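PDB 4GYV: FERM, ARHGEF and pleckstrin domain-containing protein 2 from Mus musculus, which acts as a guanine nucleotide exchange factor that activates RAC1 and takes part in semaphorin signalling and actin remodelling, this chain being its catalytic DH domain. Local coordinates for residues Arg63-Glu68 / Gly92-Arg97; Glu114-Leu119 / Thr148-Pro153; His159-Leu164 / Glu183-Ile188. One frame throughout, in Å; residues are numbered along the deposited sequence.

Contact 1 of 3, residues Arg63-Glu68 / Gly92-Arg97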
loop_
_atom_site.group_PDB
_atom_site.type_symbol
_atom_site.label_atom_id
_atom_site.label_comp_id
_atom_site.label_asym_id
_atom_site.label_seq_id
_atom_site.Cartn_x
_atom_site.Cartn_y
_atom_site.Cartn_z
ATOM N N ARG A 63 -15.835 -3.777 -2.889
ATOM C CA ARG A 63 -14.948 -4.667 -2.195
ATOM C C ARG A 63 -15.156 -6.113 -2.561
ATOM O O ARG A 63 -14.199 -6.876 -2.643
ATOM C CB ARG A 63 -15.075 -4.463 -0.706
ATOM C CG ARG A 63 -14.046 -3.501 -0.257
ATOM C CD ARG A 63 -12.715 -4.183 -0.170
ATOM N NE ARG A 63 -12.082 -3.590 0.982
ATOM C CZ ARG A 63 -11.712 -4.235 2.074
ATOM N NH1 ARG A 63 -11.824 -5.545 2.178
ATOM N NH2 ARG A 63 -11.194 -3.541 3.067
ATOM N N GLY A 64 -16.401 -6.486 -2.791
ATOM C CA GLY A 64 -16.692 -7.845 -3.186
ATOM C C GLY A 64 -16.215 -8.052 -4.604
ATOM O O GLY A 64 -15.688 -9.103 -4.955
ATOM N N PHE A 65 -16.404 -7.028 -5.421
ATOM C CA PHE A 65 -15.967 -7.067 -6.798
ATOM C C PHE A 65 -14.451 -7.201 -6.889
ATOM O O PHE A 65 -13.925 -8.019 -7.645
ATOM C CB PHE A 65 -16.409 -5.790 -7.493
ATOM C CG PHE A 65 -16.069 -5.749 -8.935
ATOM C CD1 PHE A 65 -16.337 -6.833 -9.747
ATOM C CD2 PHE A 65 -15.473 -4.627 -9.491
ATOM C CE1 PHE A 65 -16.022 -6.801 -11.097
ATOM C CE2 PHE A 65 -15.160 -4.590 -10.836
ATOM C CZ PHE A 65 -15.444 -5.680 -11.642
ATOM N N LEU A 66 -13.746 -6.384 -6.121
ATOM C CA LEU A 66 -12.300 -6.398 -6.167
ATOM C C LEU A 66 -11.810 -7.762 -5.750
ATOM O O LEU A 66 -10.876 -8.308 -6.320
ATOM C CB LEU A 66 -11.714 -5.338 -5.243
ATOM C CG LEU A 66 -10.193 -5.394 -5.043
ATOM C CD1 LEU A 66 -9.489 -5.229 -6.358
ATOM C CD2 LEU A 66 -9.711 -4.331 -4.053
ATOM N N HIS A 67 -12.472 -8.329 -4.760
ATOM C CA HIS A 67 -12.040 -9.613 -4.236
ATOM C C HIS A 67 -12.085 -10.692 -5.306
ATOM O O HIS A 67 -11.186 -11.530 -5.404
ATOM C CB HIS A 67 -12.913 -10.010 -3.067
ATOM C CG HIS A 67 -12.472 -11.269 -2.407
ATOM N ND1 HIS A 67 -13.061 -12.492 -2.670
ATOM C CD2 HIS A 67 -11.486 -11.505 -1.509
ATOM C CE1 HIS A 67 -12.467 -13.422 -1.951
ATOM N NE2 HIS A 67 -11.509 -12.850 -1.240
ATOM N N GLU A 68 -13.141 -10.650 -6.108
ATOM C CA GLU A 68 -13.353 -11.633 -7.143
ATOM C C GLU A 68 -12.390 -11.395 -8.306
ATOM O O GLU A 68 -11.798 -12.337 -8.840
ATOM C CB GLU A 68 -14.803 -11.593 -7.593
ATOM C CG GLU A 68 -15.764 -12.212 -6.595
ATOM C CD GLU A 68 -17.219 -12.163 -7.060
ATOM O OE1 GLU A 68 -17.463 -12.219 -8.281
ATOM O OE2 GLU A 68 -18.125 -12.045 -6.205
ATOM N N GLY A 92 -15.147 -12.319 -17.937
ATOM C CA GLY A 92 -16.512 -11.934 -18.263
ATOM C C GLY A 92 -17.591 -12.480 -17.351
ATOM O O GLY A 92 -18.605 -11.829 -17.129
ATOM N N ASP A 93 -17.384 -13.683 -16.836
ATOM C CA ASP A 93 -18.338 -14.283 -15.912
ATOM C C ASP A 93 -18.448 -13.448 -14.649
ATOM O O ASP A 93 -19.545 -13.252 -14.120
ATOM C CB ASP A 93 -17.927 -15.711 -15.550
ATOM C CG ASP A 93 -16.446 -15.836 -15.218
ATOM O OD1 ASP A 93 -15.637 -15.009 -15.706
ATOM O OD2 ASP A 93 -16.089 -16.773 -14.478
ATOM N N ILE A 94 -17.300 -12.956 -14.185
ATOM C CA ILE A 94 -17.221 -12.148 -12.984
ATOM C C ILE A 94 -17.859 -10.777 -13.228
ATOM O O ILE A 94 -18.707 -10.336 -12.454
ATOM C CB ILE A 94 -15.761 -12.040 -12.517
ATOM C CG1 ILE A 94 -15.268 -13.422 -12.117
ATOM C CG2 ILE A 94 -15.598 -11.064 -11.354
ATOM C CD1 ILE A 94 -13.891 -13.424 -11.633
ATOM N N LEU A 95 -17.472 -10.132 -14.321
ATOM C CA LEU A 95 -18.070 -8.865 -14.714
ATOM C C LEU A 95 -19.584 -8.960 -14.793
ATOM O O LEU A 95 -20.313 -8.063 -14.358
ATOM C CB LEU A 95 -17.528 -8.425 -16.071
ATOM C CG LEU A 95 -16.022 -8.206 -16.113
ATOM C CD1 LEU A 95 -15.601 -7.792 -17.489
ATOM C CD2 LEU A 95 -15.610 -7.165 -15.097
ATOM N N LEU A 96 -20.065 -10.046 -15.364
ATOM C CA LEU A 96 -21.486 -10.173 -15.578
ATOM C C LEU A 96 -22.190 -10.330 -14.258
ATOM O O LEU A 96 -23.237 -9.746 -14.043
ATOM C CB LEU A 96 -21.766 -11.375 -16.442
ATOM C CG LEU A 96 -23.218 -11.812 -16.513
ATOM C CD1 LEU A 96 -24.018 -10.746 -17.192
ATOM C CD2 LEU A 96 -23.295 -13.113 -17.263
ATOM N N ARG A 97 -21.621 -11.137 -13.376
ATOM C CA ARG A 97 -22.217 -11.322 -12.060
ATOM C C ARG A 97 -22.282 -9.962 -11.343
ATOM O O ARG A 97 -23.337 -9.531 -10.897
ATOM C CB ARG A 97 -21.439 -12.377 -11.253
ATOM C CG ARG A 97 -21.932 -12.597 -9.820
ATOM C CD ARG A 97 -21.335 -13.840 -9.147
ATOM N NE ARG A 97 -19.882 -13.767 -8.998
ATOM C CZ ARG A 97 -19.012 -14.558 -9.634
ATOM N NH1 ARG A 97 -17.700 -14.411 -9.433
ATOM N NH2 ARG A 97 -19.442 -15.508 -10.466
#
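Glu68 faces Ile94 where segments 63-68 and 92-97 run almost antiparallel, their axes 172° apart and 10.5 Å from each other at closest approach. The pairing is a worked example of two well-spaced helices bridged by a salt bridge and by apolar side chains beside it. The Glu68 chain, extended beyond CG, brings its carboxylate to the edge of the Arg97 guanidinium in that salt bridge. A single oxygen does the gripping: Glu68 OE1 lies 2.5 Å from Arg97 NH1 and takes a second, weak hydrogen bond from Arg97 NE at 3.0 Å. The two planes are twisted by 46°. Arg97 folds back at its third torsion (chi3 63°), which sets NE toward the carboxylate. Asn98 ND2 also donates to Glu68 OE1, so three nitrogens converge on one acceptor. Ile94 lies alongside, its CG2 3.9 Å from Glu68 CB and its CD1 3.7 Å from the backbone Glu68 O. Among the apolar side chains the Phe65 ring offers its edge, CZ standing 3.8 Å from Leu95 CD2. Farther into the helical bundle of the DH domain, Phe65 also packs on Glu19 of helix 7-39, while Leu95 continues to Leu164 and Leu167 of helix 152-170 and to Ala184 of helix 178-194.

Contact 2 of 3, residues Glu114-Leu119 / Thr148-Pro153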
loop_
_atom_site.group_PDB
_atom_site.type_symbol
_atom_site.label_atom_id
_atom_site.label_comp_id
_atom_site.label_asym_id
_atom_site.label_seq_id
_atom_site.Cartn_x
_atom_site.Cartn_y
_atom_site.Cartn_z
ATOM N N GLU A 114 -27.561 14.759 -4.713
ATOM C CA GLU A 114 -28.290 15.308 -3.584
ATOM C C GLU A 114 -27.369 15.408 -2.356
ATOM O O GLU A 114 -27.339 16.434 -1.683
ATOM C CB GLU A 114 -29.518 14.447 -3.321
ATOM C CG GLU A 114 -30.208 14.673 -2.004
ATOM C CD GLU A 114 -31.283 13.615 -1.724
ATOM O OE1 GLU A 114 -31.868 13.651 -0.614
ATOM O OE2 GLU A 114 -31.539 12.757 -2.614
ATOM N N VAL A 115 -26.603 14.350 -2.085
ATOM C CA VAL A 115 -25.624 14.349 -1.001
ATOM C C VAL A 115 -24.679 15.530 -1.158
ATOM O O VAL A 115 -24.333 16.236 -0.215
ATOM C CB VAL A 115 -24.775 13.055 -1.021
ATOM C CG1 VAL A 115 -23.478 13.234 -0.208
ATOM C CG2 VAL A 115 -25.590 11.871 -0.507
ATOM N N LEU A 116 -24.274 15.745 -2.389
ATOM C CA LEU A 116 -23.368 16.817 -2.696
ATOM C C LEU A 116 -23.979 18.202 -2.438
ATOM O O LEU A 116 -23.363 19.006 -1.739
ATOM C CB LEU A 116 -22.920 16.676 -4.131
ATOM C CG LEU A 116 -21.793 17.590 -4.537
ATOM C CD1 LEU A 116 -20.631 17.392 -3.591
ATOM C CD2 LEU A 116 -21.426 17.203 -5.948
ATOM N N THR A 117 -25.171 18.491 -2.976
ATOM C CA THR A 117 -25.730 19.825 -2.784
ATOM C C THR A 117 -25.935 20.105 -1.293
ATOM O O THR A 117 -25.748 21.228 -0.821
ATOM C CB THR A 117 -27.087 20.069 -3.520
ATOM O OG1 THR A 117 -28.092 19.242 -2.951
ATOM C CG2 THR A 117 -27.004 19.775 -4.983
ATOM N N GLU A 118 -26.303 19.067 -0.557
ATOM C CA GLU A 118 -26.627 19.210 0.845
ATOM C C GLU A 118 -25.405 19.514 1.680
ATOM O O GLU A 118 -25.488 20.270 2.652
ATOM C CB GLU A 118 -27.304 17.947 1.351
ATOM C CG GLU A 118 -28.741 17.876 0.940
ATOM C CD GLU A 118 -29.493 19.114 1.354
ATOM O OE1 GLU A 118 -30.325 19.608 0.553
ATOM O OE2 GLU A 118 -29.241 19.597 2.482
ATOM N N LEU A 119 -24.281 18.907 1.310
ATOM C CA LEU A 119 -23.012 19.224 1.943
ATOM C C LEU A 119 -22.638 20.685 1.758
ATOM O O LEU A 119 -22.311 21.371 2.727
ATOM C CB LEU A 119 -21.896 18.339 1.403
ATOM C CG LEU A 119 -21.946 16.889 1.870
ATOM C CD1 LEU A 119 -20.824 16.066 1.252
ATOM C CD2 LEU A 119 -21.883 16.821 3.370
ATOM N N THR A 148 -14.796 16.402 -4.205
ATOM C CA THR A 148 -14.597 15.884 -5.552
ATOM C C THR A 148 -14.442 14.354 -5.551
ATOM O O THR A 148 -14.583 13.695 -6.589
ATOM C CB THR A 148 -13.484 16.630 -6.346
ATOM O OG1 THR A 148 -12.224 16.058 -6.074
ATOM C CG2 THR A 148 -13.424 18.109 -5.991
ATOM N N PHE A 149 -14.191 13.790 -4.374
ATOM C CA PHE A 149 -14.217 12.345 -4.212
ATOM C C PHE A 149 -15.621 11.823 -4.391
ATOM O O PHE A 149 -15.799 10.682 -4.767
ATOM C CB PHE A 149 -13.699 11.916 -2.834
ATOM C CG PHE A 149 -12.214 12.085 -2.662
ATOM C CD1 PHE A 149 -11.334 11.077 -3.051
ATOM C CD2 PHE A 149 -11.689 13.263 -2.128
ATOM C CE1 PHE A 149 -9.948 11.231 -2.901
ATOM C CE2 PHE A 149 -10.312 13.424 -1.975
ATOM C CZ PHE A 149 -9.441 12.401 -2.359
ATOM N N LEU A 150 -16.623 12.648 -4.109
ATOM C CA LEU A 150 -18.013 12.226 -4.279
ATOM C C LEU A 150 -18.453 12.047 -5.731
ATOM O O LEU A 150 -19.467 11.400 -6.001
ATOM C CB LEU A 150 -18.938 13.197 -3.588
ATOM C CG LEU A 150 -18.914 13.028 -2.086
ATOM C CD1 LEU A 150 -19.852 14.046 -1.461
ATOM C CD2 LEU A 150 -19.365 11.641 -1.779
ATOM N N LEU A 151 -17.690 12.606 -6.667
ATOM C CA LEU A 151 -17.966 12.403 -8.089
ATOM C C LEU A 151 -17.363 11.093 -8.608
ATOM O O LEU A 151 -17.590 10.729 -9.752
ATOM C CB LEU A 151 -17.409 13.560 -8.919
ATOM C CG LEU A 151 -17.861 14.962 -8.543
ATOM C CD1 LEU A 151 -16.923 15.997 -9.120
ATOM C CD2 LEU A 151 -19.245 15.172 -9.050
ATOM N N LYS A 152 -16.572 10.402 -7.785
ATOM C CA LYS A 152 -15.860 9.218 -8.263
ATOM C C LYS A 152 -16.741 7.981 -8.476
ATOM O O LYS A 152 -16.630 7.338 -9.515
ATOM C CB LYS A 152 -14.609 8.916 -7.416
ATOM C CG LYS A 152 -13.641 10.081 -7.428
ATOM C CD LYS A 152 -12.200 9.763 -7.015
ATOM C CE LYS A 152 -11.244 10.783 -7.690
ATOM N NZ LYS A 152 -9.799 10.382 -7.629
ATOM N N PRO A 153 -17.636 7.658 -7.521
ATOM C CA PRO A 153 -18.493 6.480 -7.723
ATOM C C PRO A 153 -19.220 6.440 -9.081
ATOM O O PRO A 153 -19.054 5.470 -9.823
ATOM C CB PRO A 153 -19.501 6.593 -6.574
ATOM C CG PRO A 153 -18.738 7.258 -5.499
ATOM C CD PRO A 153 -17.890 8.282 -6.206
#
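Leu150 projects from a turn into a shallow hollow on the flank of helix 112-124, and one methyl, CD1, does nearly all the filling. The hollow is lined by three side chains: Leu119 CD1 stands 3.5 Å from Leu150 CD1, Val115 CG1 lies 3.9 Å from the same methyl, and Leu116 CD1 is 4.0 Å from it. The three walls meet the intruder differently. Val115 crosses Leu150 at about a right angle, Leu116 slides past it in the opposite direction, and Leu119 comes in on a slant. Leu150 CG sits anti to its own carbonyl carbon (chi1 -75°), and the second torsion (chi2 179°) then carries CD1 outward to the helix. Beside this main bump Leu151 makes a smaller one, its CD2 reaching Leu116 CD2 at 4.3 Å. No hydrogen bond passes between the segments, so complementary shape is what joins them. A type I turn from Phe149 to Lys152, closed by Lys152 N to Phe149 O at 3.1 Å, presents the two leucines. Ile29 of helix 7-39 also packs on Leu150, and Leu205 of helix 196-212 on Leu116. This is the all-helical core of a DH domain, and the Leu-Leu-Lys-Pro run beginning at Leu150 matches the start of its third conserved region, which in related exchange factors helps form the surface that receives the GTPase.

Contact 3 of 3, residues His159-Leu164 / Glu183-Ile188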
loop_
_atom_site.group_PDB
_atom_site.type_symbol
_atom_site.label_atom_id
_atom_site.label_comp_id
_atom_site.label_asym_id
_atom_site.label_seq_id
_atom_site.Cartn_x
_atom_site.Cartn_y
_atom_site.Cartn_z
ATOM N N HIS A 159 -16.663 4.369 -16.376
ATOM C CA HIS A 159 -15.448 3.635 -16.665
ATOM C C HIS A 159 -15.729 2.169 -16.952
ATOM O O HIS A 159 -15.175 1.627 -17.897
ATOM C CB HIS A 159 -14.464 3.760 -15.505
ATOM C CG HIS A 159 -13.032 3.604 -15.917
ATOM N ND1 HIS A 159 -11.976 3.844 -15.066
ATOM C CD2 HIS A 159 -12.481 3.225 -17.092
ATOM C CE1 HIS A 159 -10.838 3.630 -15.702
ATOM N NE2 HIS A 159 -11.117 3.259 -16.937
ATOM N N TYR A 160 -16.586 1.534 -16.145
ATOM C CA TYR A 160 -16.974 0.140 -16.381
ATOM C C TYR A 160 -17.562 -0.040 -17.787
ATOM O O TYR A 160 -17.204 -0.984 -18.502
ATOM C CB TYR A 160 -17.995 -0.355 -15.353
ATOM C CG TYR A 160 -17.465 -0.624 -13.949
ATOM C CD1 TYR A 160 -16.091 -0.703 -13.680
ATOM C CD2 TYR A 160 -18.346 -0.806 -12.884
ATOM C CE1 TYR A 160 -15.620 -0.950 -12.377
ATOM C CE2 TYR A 160 -17.888 -1.056 -11.592
ATOM C CZ TYR A 160 -16.533 -1.126 -11.348
ATOM O OH TYR A 160 -16.111 -1.369 -10.063
ATOM N N ARG A 161 -18.462 0.862 -18.183
ATOM C CA ARG A 161 -19.114 0.755 -19.485
ATOM C C ARG A 161 -18.045 0.822 -20.566
ATOM O O ARG A 161 -18.141 0.160 -21.591
ATOM C CB ARG A 161 -20.154 1.865 -19.692
ATOM C CG ARG A 161 -21.100 1.665 -20.899
ATOM C CD ARG A 161 -21.355 2.955 -21.701
ATOM N NE ARG A 161 -21.982 4.039 -20.927
ATOM C CZ ARG A 161 -21.494 5.282 -20.828
ATOM N NH1 ARG A 161 -20.363 5.609 -21.448
ATOM N NH2 ARG A 161 -22.130 6.204 -20.106
ATOM N N LEU A 162 -17.016 1.617 -20.313
ATOM C CA LEU A 162 -15.958 1.841 -21.277
ATOM C C LEU A 162 -15.143 0.589 -21.455
ATOM O O LEU A 162 -14.895 0.151 -22.580
ATOM C CB LEU A 162 -15.042 2.931 -20.757
ATOM C CG LEU A 162 -15.121 4.253 -21.477
ATOM C CD1 LEU A 162 -14.375 4.051 -22.788
ATOM C CD2 LEU A 162 -16.614 4.651 -21.669
ATOM N N LEU A 163 -14.722 0.037 -20.314
ATOM C CA LEU A 163 -13.908 -1.168 -20.236
ATOM C C LEU A 163 -14.611 -2.379 -20.846
ATOM O O LEU A 163 -14.023 -3.106 -21.635
ATOM C CB LEU A 163 -13.509 -1.430 -18.782
ATOM C CG LEU A 163 -12.501 -0.433 -18.187
ATOM C CD1 LEU A 163 -12.691 -0.276 -16.689
ATOM C CD2 LEU A 163 -11.049 -0.809 -18.510
ATOM N N LEU A 164 -15.870 -2.592 -20.492
ATOM C CA LEU A 164 -16.637 -3.657 -21.117
ATOM C C LEU A 164 -16.789 -3.455 -22.627
ATOM O O LEU A 164 -16.812 -4.410 -23.402
ATOM C CB LEU A 164 -17.983 -3.809 -20.425
ATOM C CG LEU A 164 -17.761 -4.672 -19.186
ATOM C CD1 LEU A 164 -18.777 -4.416 -18.086
ATOM C CD2 LEU A 164 -17.797 -6.127 -19.625
ATOM N N GLU A 183 -23.262 -9.694 -22.247
ATOM C CA GLU A 183 -24.307 -9.644 -21.238
ATOM C C GLU A 183 -23.997 -8.578 -20.190
ATOM O O GLU A 183 -24.847 -7.755 -19.854
ATOM C CB GLU A 183 -24.495 -11.019 -20.593
ATOM C CG GLU A 183 -25.630 -11.811 -21.182
ATOM C CD GLU A 183 -26.893 -10.981 -21.262
ATOM O OE1 GLU A 183 -27.526 -10.955 -22.346
ATOM O OE2 GLU A 183 -27.244 -10.345 -20.241
ATOM N N ALA A 184 -22.765 -8.590 -19.699
ATOM C CA ALA A 184 -22.308 -7.632 -18.701
ATOM C C ALA A 184 -22.385 -6.191 -19.212
ATOM O O ALA A 184 -22.776 -5.281 -18.479
ATOM C CB ALA A 184 -20.887 -7.965 -18.273
ATOM N N LEU A 185 -22.000 -5.983 -20.465
ATOM C CA LEU A 185 -22.045 -4.651 -21.029
ATOM C C LEU A 185 -23.478 -4.147 -21.074
ATOM O O LEU A 185 -23.749 -2.958 -20.844
ATOM C CB LEU A 185 -21.464 -4.648 -22.427
ATOM C CG LEU A 185 -21.574 -3.305 -23.146
ATOM C CD1 LEU A 185 -20.934 -2.200 -22.348
ATOM C CD2 LEU A 185 -20.929 -3.405 -24.496
ATOM N N LYS A 186 -24.393 -5.058 -21.379
ATOM C CA LYS A 186 -25.801 -4.714 -21.433
ATOM C C LYS A 186 -26.234 -4.269 -20.041
ATOM O O LYS A 186 -26.924 -3.274 -19.890
ATOM C CB LYS A 186 -26.617 -5.907 -21.935
ATOM C CG LYS A 186 -28.112 -5.661 -22.070
ATOM C CD LYS A 186 -28.829 -6.958 -22.473
ATOM C CE LYS A 186 -30.349 -6.868 -22.343
ATOM N NZ LYS A 186 -31.033 -8.104 -22.856
ATOM N N ALA A 187 -25.770 -4.983 -19.023
ATOM C CA ALA A 187 -26.120 -4.680 -17.643
ATOM C C ALA A 187 -25.637 -3.303 -17.175
ATOM O O ALA A 187 -26.413 -2.507 -16.650
ATOM C CB ALA A 187 -25.566 -5.747 -16.739
ATOM N N ILE A 188 -24.344 -3.046 -17.342
ATOM C CA ILE A 188 -23.755 -1.781 -16.948
ATOM C C ILE A 188 -24.339 -0.632 -17.778
ATOM O O ILE A 188 -24.513 0.481 -17.289
ATOM C CB ILE A 188 -22.218 -1.813 -17.087
ATOM C CG1 ILE A 188 -21.615 -0.499 -16.606
ATOM C CG2 ILE A 188 -21.790 -2.059 -18.534
ATOM C CD1 ILE A 188 -22.066 -0.111 -15.228
#
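Leu164 and Ile188 mesh between helices 152-170 and 178-194 of the DH domain, which run antiparallel with a signed crossing angle of -156°, the axes of segments 159-164 and 183-188 approaching to 9.2 Å. The CA atoms of Leu164 and Leu185 come within 5.5 Å, and the contact can be followed residue by residue. First along 183-188 comes Ala184, whose CB meets Leu164 CD2 at 3.8 Å; its small side chain lets the forked end of that leucine lie close to the helix. Leu185 follows on the flank of the interface. Its CD1 is the touching branch, lying 3.7 Å from the backbone Arg161 O and 3.9 Å from Leu164 CB, so that it covers the seam between these two residues. One turn after Ala184, Ile188 fills the next place with both of its branches. CG1, anti to the backbone N (chi1 -177°), rests 3.8 Å from Tyr160 CB and close to Arg161 N, and CD1 lies at the edge of the Tyr160 ring. CG2, the other branch, reaches Leu164 CD1 at 3.9 Å. An alanine here would probably open a gap among Tyr160, Arg161 and Leu164, with the Leu164 end less firmly held. The polar ends find partners elsewhere: Tyr160 OH bonds to Glu19 and His62, and Arg161 NE makes a weak hydrogen bond with Thr192 beyond the segment. With no hydrogen bond or salt bridge from one segment to the other, the chemistry is that of aliphatic burial, in which the fit of methyl groups, more than directional bonding, fixes how the two helices lie.

In the fold
The three contacts follow one another along the chain without interleaving, and all lie within the one DH domain. Contacts 1 and 3 are neighbours, their centres 12 Å apart, and they touch: Phe65 meets Tyr160, and Leu96 packs against Glu183 and Ala184, so helices 56-77, 92-102, 152-170 and 178-194 share a continuous interior. Contact 2 lies on the opposite side of the chain's centre from both, its centre 25 Å from that of contact 1 and 23 Å from that of contact 3. Helix 152-170 links it to contact 3, beginning near the turn of 148-153. Together they illustrate how an elongated helical exchange-factor domain is built from one joined packing region, contacts 1 and 3, and a second at a distance, contact 2.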